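Diaminopimelate decarboxylase (Psychromonas ingrahamii, PDB 4XG1) probably catalyses the pyridoxal phosphate-dependent decarboxylation of meso-diaminopimelate to L-lysine, the final step of lysine biosynthesis by the diaminopimelate pathway, working as a homodimer. Local coordinates at residues Glu20-Lys25 with Glu398-Val403; Thr258-Arg263 with Leu269-Glu274; Pro314-Ala319 with Ser378-Asn383. All blocks are in the same frame, centred on the assembly; numbering follows the deposited sequence.

Contact 1: Glu20-Lys25 with Glu398-Val403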
# COMPACT_ATOMS: atom_id res chain seq x y z
N GLU B 20 -5.96 -8.01 -25.64
CA GLU B 20 -6.59 -9.29 -25.32
C GLU B 20 -5.61 -10.45 -25.48
O GLU B 20 -5.73 -11.45 -24.80
CB GLU B 20 -7.82 -9.53 -26.19
CG GLU B 20 -7.54 -9.98 -27.62
CD GLU B 20 -8.80 -10.07 -28.49
OE1 GLU B 20 -8.69 -9.93 -29.73
OE2 GLU B 20 -9.90 -10.29 -27.94
N GLN B 21 -4.66 -10.31 -26.39
CA GLN B 21 -3.73 -11.37 -26.69
C GLN B 21 -2.76 -11.58 -25.56
O GLN B 21 -2.46 -12.72 -25.19
CB GLN B 21 -2.94 -11.04 -27.96
CG GLN B 21 -2.06 -12.16 -28.47
CD GLN B 21 -1.57 -11.89 -29.89
OE1 GLN B 21 -2.38 -11.81 -30.84
NE2 GLN B 21 -0.26 -11.74 -30.05
N VAL B 22 -2.25 -10.49 -25.01
CA VAL B 22 -1.31 -10.61 -23.89
C VAL B 22 -2.03 -11.16 -22.65
O VAL B 22 -1.65 -12.19 -22.12
CB VAL B 22 -0.52 -9.30 -23.64
CG1 VAL B 22 0.15 -8.83 -24.92
CG2 VAL B 22 -1.42 -8.20 -23.15
N VAL B 23 -3.12 -10.57 -22.25
CA VAL B 23 -3.77 -11.03 -21.06
C VAL B 23 -4.31 -12.47 -21.16
O VAL B 23 -4.66 -13.07 -20.14
CB VAL B 23 -4.87 -10.07 -20.57
CG1 VAL B 23 -4.24 -8.74 -20.20
CG2 VAL B 23 -5.97 -9.89 -21.60
N LYS B 24 -4.41 -13.00 -22.38
CA LYS B 24 -4.88 -14.38 -22.58
C LYS B 24 -3.79 -15.31 -22.10
O LYS B 24 -4.11 -16.29 -21.44
CB LYS B 24 -5.22 -14.70 -24.04
N LYS B 25 -2.53 -14.99 -22.39
CA LYS B 25 -1.43 -15.83 -21.92
C LYS B 25 -1.28 -15.68 -20.39
O LYS B 25 -1.25 -16.68 -19.67
CB LYS B 25 -0.09 -15.56 -22.67
CG LYS B 25 0.81 -14.42 -22.15
CD LYS B 25 2.20 -14.38 -22.80
CE LYS B 25 2.86 -13.01 -22.61
NZ LYS B 25 4.28 -13.00 -23.06
N GLU B 398 5.85 -5.97 -31.54
CA GLU B 398 4.96 -7.13 -31.62
C GLU B 398 5.36 -8.23 -30.63
O GLU B 398 4.81 -9.33 -30.69
CB GLU B 398 4.92 -7.67 -33.05
CG GLU B 398 3.56 -7.52 -33.71
CD GLU B 398 3.47 -8.08 -35.12
OE1 GLU B 398 4.29 -7.64 -35.96
OE2 GLU B 398 2.55 -8.91 -35.38
N LYS B 399 6.30 -7.93 -29.75
CA LYS B 399 6.76 -8.85 -28.73
C LYS B 399 6.39 -8.40 -27.31
O LYS B 399 6.55 -7.22 -26.97
CB LYS B 399 8.25 -9.00 -28.83
CG LYS B 399 8.64 -9.84 -30.03
CD LYS B 399 10.12 -9.76 -30.32
CE LYS B 399 10.66 -8.38 -29.98
NZ LYS B 399 12.07 -8.17 -30.38
N ALA B 400 5.87 -9.34 -26.53
CA ALA B 400 5.48 -9.13 -25.12
C ALA B 400 6.40 -9.90 -24.22
O ALA B 400 6.57 -11.09 -24.40
CB ALA B 400 4.06 -9.59 -24.91
N PHE B 401 7.03 -9.23 -23.27
CA PHE B 401 7.86 -9.91 -22.31
C PHE B 401 7.36 -9.75 -20.87
O PHE B 401 6.83 -8.70 -20.45
CB PHE B 401 9.28 -9.48 -22.51
CG PHE B 401 10.29 -10.37 -21.86
CD1 PHE B 401 10.77 -11.50 -22.52
CD2 PHE B 401 10.79 -10.09 -20.58
CE1 PHE B 401 11.73 -12.31 -21.91
CE2 PHE B 401 11.76 -10.89 -19.98
CZ PHE B 401 12.21 -12.01 -20.65
N ILE B 402 7.35 -10.86 -20.14
CA ILE B 402 6.94 -10.85 -18.75
C ILE B 402 8.10 -10.30 -17.99
O ILE B 402 9.13 -10.97 -17.88
CB ILE B 402 6.59 -12.25 -18.23
CG1 ILE B 402 5.31 -12.76 -18.90
CG2 ILE B 402 6.35 -12.18 -16.73
CD1 ILE B 402 4.95 -14.20 -18.60
N VAL B 403 7.94 -9.08 -17.46
CA VAL B 403 9.01 -8.42 -16.71
C VAL B 403 8.81 -8.51 -15.20
O VAL B 403 9.68 -8.17 -14.42
CB VAL B 403 9.18 -6.95 -17.16
CG1 VAL B 403 9.72 -6.90 -18.58
CG2 VAL B 403 7.88 -6.15 -17.06

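Contact 2: Thr258-Arg263 with Leu269-Glu274. With LLP ((2S)-2-amino-6-[[3-hydroxy-2-methyl-5-(phosphonooxymethyl)pyridin-4-yl]methylideneamino]hexanoic acid), chain T.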
# COMPACT_ATOMS: atom_id res chain seq x y z
N THR B 258 11.72 23.93 -21.93
CA THR B 258 12.06 25.15 -22.65
C THR B 258 11.92 26.38 -21.77
O THR B 258 12.85 27.20 -21.68
CB THR B 258 11.15 25.37 -23.89
OG1 THR B 258 11.00 24.14 -24.62
CG2 THR B 258 11.76 26.36 -24.79
N ALA B 259 10.79 26.49 -21.07
CA ALA B 259 10.65 27.59 -20.10
C ALA B 259 11.83 27.60 -19.10
O ALA B 259 12.42 28.67 -18.80
CB ALA B 259 9.33 27.48 -19.38
N ILE B 260 12.19 26.43 -18.61
CA ILE B 260 13.26 26.37 -17.62
C ILE B 260 14.59 26.76 -18.24
O ILE B 260 15.46 27.38 -17.57
CB ILE B 260 13.31 24.98 -16.95
CG1 ILE B 260 12.17 24.85 -15.94
CG2 ILE B 260 14.63 24.76 -16.20
CD1 ILE B 260 11.89 23.43 -15.49
N ILE B 261 14.78 26.36 -19.49
CA ILE B 261 16.04 26.59 -20.19
C ILE B 261 16.16 28.06 -20.57
O ILE B 261 17.18 28.69 -20.24
CB ILE B 261 16.12 25.74 -21.46
CG1 ILE B 261 15.98 24.29 -21.04
CG2 ILE B 261 17.38 26.06 -22.27
CD1 ILE B 261 17.27 23.51 -21.03
N ASN B 262 15.10 28.59 -21.19
CA ASN B 262 15.00 30.02 -21.47
C ASN B 262 15.41 30.79 -20.20
O ASN B 262 16.35 31.62 -20.25
CB ASN B 262 13.60 30.44 -21.94
CG ASN B 262 13.21 29.82 -23.29
OD1 ASN B 262 14.05 29.33 -24.02
ND2 ASN B 262 11.91 29.85 -23.61
N ARG B 263 14.79 30.47 -19.06
CA ARG B 263 15.20 31.15 -17.77
C ARG B 263 16.67 31.02 -17.38
O ARG B 263 17.18 31.77 -16.53
CB ARG B 263 14.36 30.70 -16.54
CG ARG B 263 13.23 31.61 -16.12
CD ARG B 263 13.61 33.07 -15.90
NE ARG B 263 14.43 33.33 -14.72
CZ ARG B 263 15.63 33.92 -14.66
NH1 ARG B 263 16.26 34.38 -15.74
NH2 ARG B 263 16.23 34.07 -13.47
N LEU B 269 25.32 26.41 -15.59
CA LEU B 269 25.03 25.56 -14.43
C LEU B 269 24.27 24.32 -14.85
O LEU B 269 23.29 24.40 -15.61
CB LEU B 269 24.23 26.30 -13.38
CG LEU B 269 24.16 25.56 -12.04
CD1 LEU B 269 25.51 25.44 -11.36
CD2 LEU B 269 23.20 26.26 -11.11
N LYS B 270 24.70 23.19 -14.32
CA LYS B 270 24.14 21.92 -14.74
C LYS B 270 22.78 21.71 -14.10
O LYS B 270 22.64 21.79 -12.89
CB LYS B 270 25.05 20.77 -14.34
CG LYS B 270 24.72 19.48 -15.08
CD LYS B 270 25.51 18.31 -14.55
CE LYS B 270 25.48 17.15 -15.50
NZ LYS B 270 26.17 15.98 -14.92
N LEU B 271 21.80 21.39 -14.93
CA LEU B 271 20.46 21.14 -14.44
C LEU B 271 20.10 19.65 -14.32
O LEU B 271 20.20 18.90 -15.30
CB LEU B 271 19.44 21.81 -15.35
CG LEU B 271 19.40 23.33 -15.33
CD1 LEU B 271 18.36 23.78 -16.33
CD2 LEU B 271 19.11 23.88 -13.94
N ILE B 272 19.71 19.24 -13.12
CA ILE B 272 19.23 17.90 -12.89
C ILE B 272 17.73 17.92 -12.71
O ILE B 272 17.18 18.74 -11.97
CB ILE B 272 19.94 17.27 -11.68
CG1 ILE B 272 21.40 17.00 -12.05
CG2 ILE B 272 19.27 15.94 -11.31
CD1 ILE B 272 22.27 16.58 -10.89
N PHE B 273 17.06 17.00 -13.39
CA PHE B 273 15.62 16.78 -13.28
C PHE B 273 15.29 15.36 -12.83
O PHE B 273 15.94 14.40 -13.22
CB PHE B 273 14.95 16.98 -14.63
CG PHE B 273 15.24 18.29 -15.24
CD1 PHE B 273 16.39 18.48 -15.99
CD2 PHE B 273 14.36 19.34 -15.07
CE1 PHE B 273 16.66 19.71 -16.56
CE2 PHE B 273 14.62 20.57 -15.65
CZ PHE B 273 15.78 20.75 -16.38
N GLU B 274 14.23 15.25 -12.04
CA GLU B 274 13.86 13.99 -11.40
C GLU B 274 12.44 13.57 -11.72
O GLU B 274 11.68 13.27 -10.84
CB GLU B 274 14.00 14.13 -9.90
CG GLU B 274 15.40 14.42 -9.39
CD GLU B 274 15.43 14.63 -7.89
OE1 GLU B 274 14.36 14.89 -7.28
OE2 GLU B 274 16.50 14.54 -7.28
N1 LLP T . 11.87 13.69 -6.53
C2 LLP T . 11.50 13.63 -5.24
C2' LLP T . 12.48 14.08 -4.18
C3 LLP T . 10.17 13.09 -4.92
O3 LLP T . 9.74 13.03 -3.64
C4 LLP T . 9.28 12.67 -6.01
C4' LLP T . 7.90 12.14 -5.79
C5 LLP T . 9.80 12.79 -7.39
C6 LLP T . 11.08 13.28 -7.57
C5' LLP T . 9.00 12.37 -8.60
OP4 LLP T . 7.82 13.07 -8.73
P LLP T . 6.82 12.88 -9.97
OP1 LLP T . 6.67 11.37 -10.09
OP2 LLP T . 5.55 13.72 -9.66
OP3 LLP T . 7.42 13.63 -11.17
N LLP T . 2.10 8.13 -4.56
CA LLP T . 1.72 9.47 -5.17
CB LLP T . 2.91 10.14 -5.83
CG LLP T . 3.66 11.16 -5.00
CD LLP T . 5.16 10.95 -5.03
CE LLP T . 5.88 12.13 -4.35
NZ LLP T . 7.35 12.20 -4.45
C LLP T . 0.69 9.23 -6.25
O LLP T . 0.37 8.11 -6.59
OXT LLP T . 0.15 10.14 -6.85

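Contact 3: Pro314-Ala319 with Ser378-Asn383. With LLP ((2S)-2-amino-6-[[3-hydroxy-2-methyl-5-(phosphonooxymethyl)pyridin-4-yl]methylideneamino]hexanoic acid), chain T.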
# COMPACT_ATOMS: atom_id res chain seq x y z
N PRO B 314 -6.88 5.23 -6.37
CA PRO B 314 -8.24 5.66 -6.13
C PRO B 314 -8.64 5.63 -4.67
O PRO B 314 -9.20 6.61 -4.16
CB PRO B 314 -9.07 4.66 -6.96
CG PRO B 314 -8.14 4.21 -8.04
CD PRO B 314 -6.82 4.11 -7.33
N ALA B 315 -8.34 4.56 -3.98
CA ALA B 315 -8.66 4.50 -2.53
C ALA B 315 -7.88 5.47 -1.68
O ALA B 315 -8.40 6.07 -0.77
CB ALA B 315 -8.39 3.10 -2.02
N LEU B 316 -6.63 5.68 -2.00
CA LEU B 316 -5.79 6.47 -1.12
C LEU B 316 -5.92 7.97 -1.39
O LEU B 316 -5.79 8.78 -0.46
CB LEU B 316 -4.33 6.04 -1.22
CG LEU B 316 -3.37 6.86 -0.34
CD1 LEU B 316 -3.76 6.79 1.14
CD2 LEU B 316 -1.96 6.31 -0.54
N TYR B 317 -6.13 8.34 -2.65
CA TYR B 317 -6.15 9.74 -3.02
C TYR B 317 -7.47 10.19 -3.66
O TYR B 317 -7.55 11.32 -4.08
CB TYR B 317 -5.06 10.00 -4.02
CG TYR B 317 -3.69 9.49 -3.65
CD1 TYR B 317 -2.93 10.11 -2.68
CD2 TYR B 317 -3.10 8.46 -4.34
CE1 TYR B 317 -1.67 9.67 -2.39
CE2 TYR B 317 -1.83 8.02 -4.05
CZ TYR B 317 -1.12 8.62 -3.10
OH TYR B 317 0.12 8.14 -2.80
N SER B 318 -8.45 9.30 -3.79
CA SER B 318 -9.59 9.55 -4.70
C SER B 318 -9.12 9.92 -6.09
O SER B 318 -9.70 10.78 -6.73
CB SER B 318 -10.51 10.67 -4.20
OG SER B 318 -10.91 10.43 -2.84
N ALA B 319 -8.07 9.28 -6.56
CA ALA B 319 -7.62 9.56 -7.89
C ALA B 319 -8.63 9.07 -8.86
O ALA B 319 -9.29 8.04 -8.64
CB ALA B 319 -6.27 8.89 -8.15
N SER B 378 2.11 -0.42 -9.49
CA SER B 378 2.69 -1.58 -8.89
C SER B 378 3.58 -1.23 -7.73
O SER B 378 3.70 -2.04 -6.82
CB SER B 378 3.51 -2.37 -9.87
OG SER B 378 4.49 -1.52 -10.36
N THR B 379 4.20 -0.06 -7.74
CA THR B 379 5.09 0.29 -6.63
C THR B 379 4.38 0.43 -5.31
O THR B 379 5.01 0.30 -4.27
CB THR B 379 5.92 1.57 -6.87
OG1 THR B 379 5.09 2.69 -7.18
CG2 THR B 379 6.88 1.34 -7.94
N MET B 380 3.09 0.71 -5.35
CA MET B 380 2.34 0.83 -4.12
C MET B 380 1.51 -0.42 -3.86
O MET B 380 0.69 -0.39 -2.94
CB MET B 380 1.43 2.07 -4.12
CG MET B 380 2.18 3.33 -4.48
SD MET B 380 1.21 4.80 -4.16
CE MET B 380 1.20 4.89 -2.39
N SER B 381 1.71 -1.49 -4.61
CA SER B 381 0.89 -2.67 -4.46
C SER B 381 1.29 -3.50 -3.29
O SER B 381 2.43 -3.45 -2.82
CB SER B 381 0.94 -3.54 -5.67
OG SER B 381 2.26 -4.07 -5.82
N SER B 382 0.33 -4.26 -2.80
CA SER B 382 0.51 -5.08 -1.61
C SER B 382 -0.16 -6.41 -1.79
O SER B 382 -0.67 -6.68 -2.87
CB SER B 382 -0.09 -4.39 -0.40
OG SER B 382 -1.51 -4.48 -0.41
N ASN B 383 -0.15 -7.20 -0.73
CA ASN B 383 -0.78 -8.52 -0.70
C ASN B 383 -2.04 -8.58 0.18
O ASN B 383 -2.43 -9.65 0.58
CB ASN B 383 0.20 -9.56 -0.19
CG ASN B 383 1.39 -9.70 -1.08
OD1 ASN B 383 2.51 -9.42 -0.67
ND2 ASN B 383 1.17 -10.18 -2.33
N1 LLP T . 11.87 13.69 -6.53
C2 LLP T . 11.50 13.63 -5.24
C2' LLP T . 12.48 14.08 -4.18
C3 LLP T . 10.17 13.09 -4.92
O3 LLP T . 9.74 13.03 -3.64
C4 LLP T . 9.28 12.67 -6.01
C4' LLP T . 7.90 12.14 -5.79
C5 LLP T . 9.80 12.79 -7.39
C6 LLP T . 11.08 13.28 -7.57
C5' LLP T . 9.00 12.37 -8.60
OP4 LLP T . 7.82 13.07 -8.73
P LLP T . 6.82 12.88 -9.97
OP1 LLP T . 6.67 11.37 -10.09
OP2 LLP T . 5.55 13.72 -9.66
OP3 LLP T . 7.42 13.63 -11.17
N LLP T . 2.10 8.13 -4.56
CA LLP T . 1.72 9.47 -5.17
CB LLP T . 2.91 10.14 -5.83
CG LLP T . 3.66 11.16 -5.00
CD LLP T . 5.16 10.95 -5.03
CE LLP T . 5.88 12.13 -4.35
NZ LLP T . 7.35 12.20 -4.45
C LLP T . 0.69 9.23 -6.25
O LLP T . 0.37 8.11 -6.59
OXT LLP T . 0.15 10.14 -6.85

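Contact 1: Glu20-Lys25 with Glu398-Val403
V22 and K25 of the N-terminal helix 19-26 meet A400 and I402 of strand 399-404. This is a helix packed on one face of a mixed beta-sheet, in the beta-rich domain that accompanies the TIM barrel in this decarboxylase family. The axes of the two short segments come within 10.1 Å and make an angle of 34°. Helix and strand thus run roughly the same way. V22 and A400 are the facing pair, with CA atoms 7.1 Å apart.

The apolar part is small. V22 CG1 touches A400 CB at 4.0 Å. The valine chi1 of -53° sets CG1 beside its own backbone N and turns it to the strand. L17 packs on both V22 and A400, while I32 adjoins V22 and I393 adjoins A400.

The polar part comes from K25, one turn along from V22. Its CG sits between the backbone N and the carbonyl carbon. Beyond CG the chain is fully extended and reaches across to the strand. There K25 NZ makes a weak hydrogen bond of 3.3 Å to A400 O. The ammonium group comes in from the flank of the carbonyl, with a C=O...NZ angle of about 114°. Next in the strand, F401 pairs by its backbone with L394 of strand 391-396.

F401 and V403 have other partners. Both pack on L419 of the second subunit, and V403 is also backbone hydrogen-bonded to that subunit. At the helix start, E20 OE1 forms a salt bridge with R11 NH1.

The ammonium nitrogen also comes near two aliphatic carbons: K25 NZ lies 3.9 Å from A400 CB and 4.3 Å from I402 CG1.

Contact 2: Thr258-Arg263 with Leu269-Glu274
I260 meets both L271 and F273 of strand 270-273. I260 CG2 meets L271 CD1 at 3.9 Å, and the two side chains cross at a slant. I260 CD1 meets F273 CE2 at 4.0 Å, and here the side chains slide past each other in opposite directions. CD1 arrives at the rim of the phenyl ring, in its plane. I260 CG2 also nears F273 CZ, at 4.2 Å, and both branches thus bear on the same end of the ring. The isoleucine chi1 of -76° leaves CG2 anti to the backbone N, turned to the leucine. All three residues are buried.

E274 follows directly in the chain and turns to the other side of the strand. Its extended side chain puts E274 OE1 2.9 Å from N1 of LLP. The carboxylate would favour a protonated pyridine nitrogen, as in related decarboxylases.

The contact belongs to the beta-alpha-beta unit of strand 234-236, helix 253-262 and strand 270-273 in the TIM barrel. Y256 and M257 of the same helix also pack on F273. Strand 270-273 lies between strands 234-236 and 54-59, and R263 leans on helix 209-227 with a salt bridge to D216.

Contact 3: Pro314-Ala319 with Ser378-Asn383
Y317 and M380 line the part of the active site that holds the lysine end of LLP, next to the second subunit. Y317 OH accepts a hydrogen bond of 2.6 Å from LLP N, the amino group far from the pyridine ring. The same hydroxyl is hydrogen-bonded to E349 of the second subunit. The ligand carboxylate sits against the ring, with OXT over one face and LLP O 3.4 Å from Y317 CE2. On the opposite face L316 CG lies over the centre of the Y317 ring, 3.8 Å from its plane. The phenol is thus held between its chain neighbour and the ligand.

Y317 ends the short helix 313-317. S318 leaves it with a positive phi. M380 comes from the loop between strands 367-371 and 391-396, at the end of a 3-10 turn. S378 O closes this turn by accepting from both S381 N and S381 OG. T379 OG1 ties the turn to K61 O in the barrel.

M380 meets the tyrosine at its edge. M380 SD lies near the ring plane and is 3.5 Å from LLP N. The chain bends at chi3 (72°), which carries M380 CE back to Y317 OH at 3.4 Å. M380 CE also touches L316 CD2 at 3.9 Å, and the leucine and methionine cross at about a right angle. A phenylalanine in place of Y317 would probably leave LLP N and E349 of the second subunit without their shared hydroxyl partner. Y384 of the second subunit packs on M380 and T379.

After three short strands the chain forms helix 19-26, which contact 1 later joins to strand 399-404. That closure spans 372 residues and encloses the other two contacts. The chain next builds the barrel, where contact 2 closes a loop of only five residues between helix 253-262 and strand 270-273. It then returns to the beta-rich domain. Contact 3 joins residues 314-319 to 378-383 there, across 58 residues. Contacts 2 and 3 follow in series and do not cross. Their centres are 32 Å apart, yet both reach LLP, one at the pyridine and one at the amino acid end. Contacts 1 and 3 both touch the second subunit.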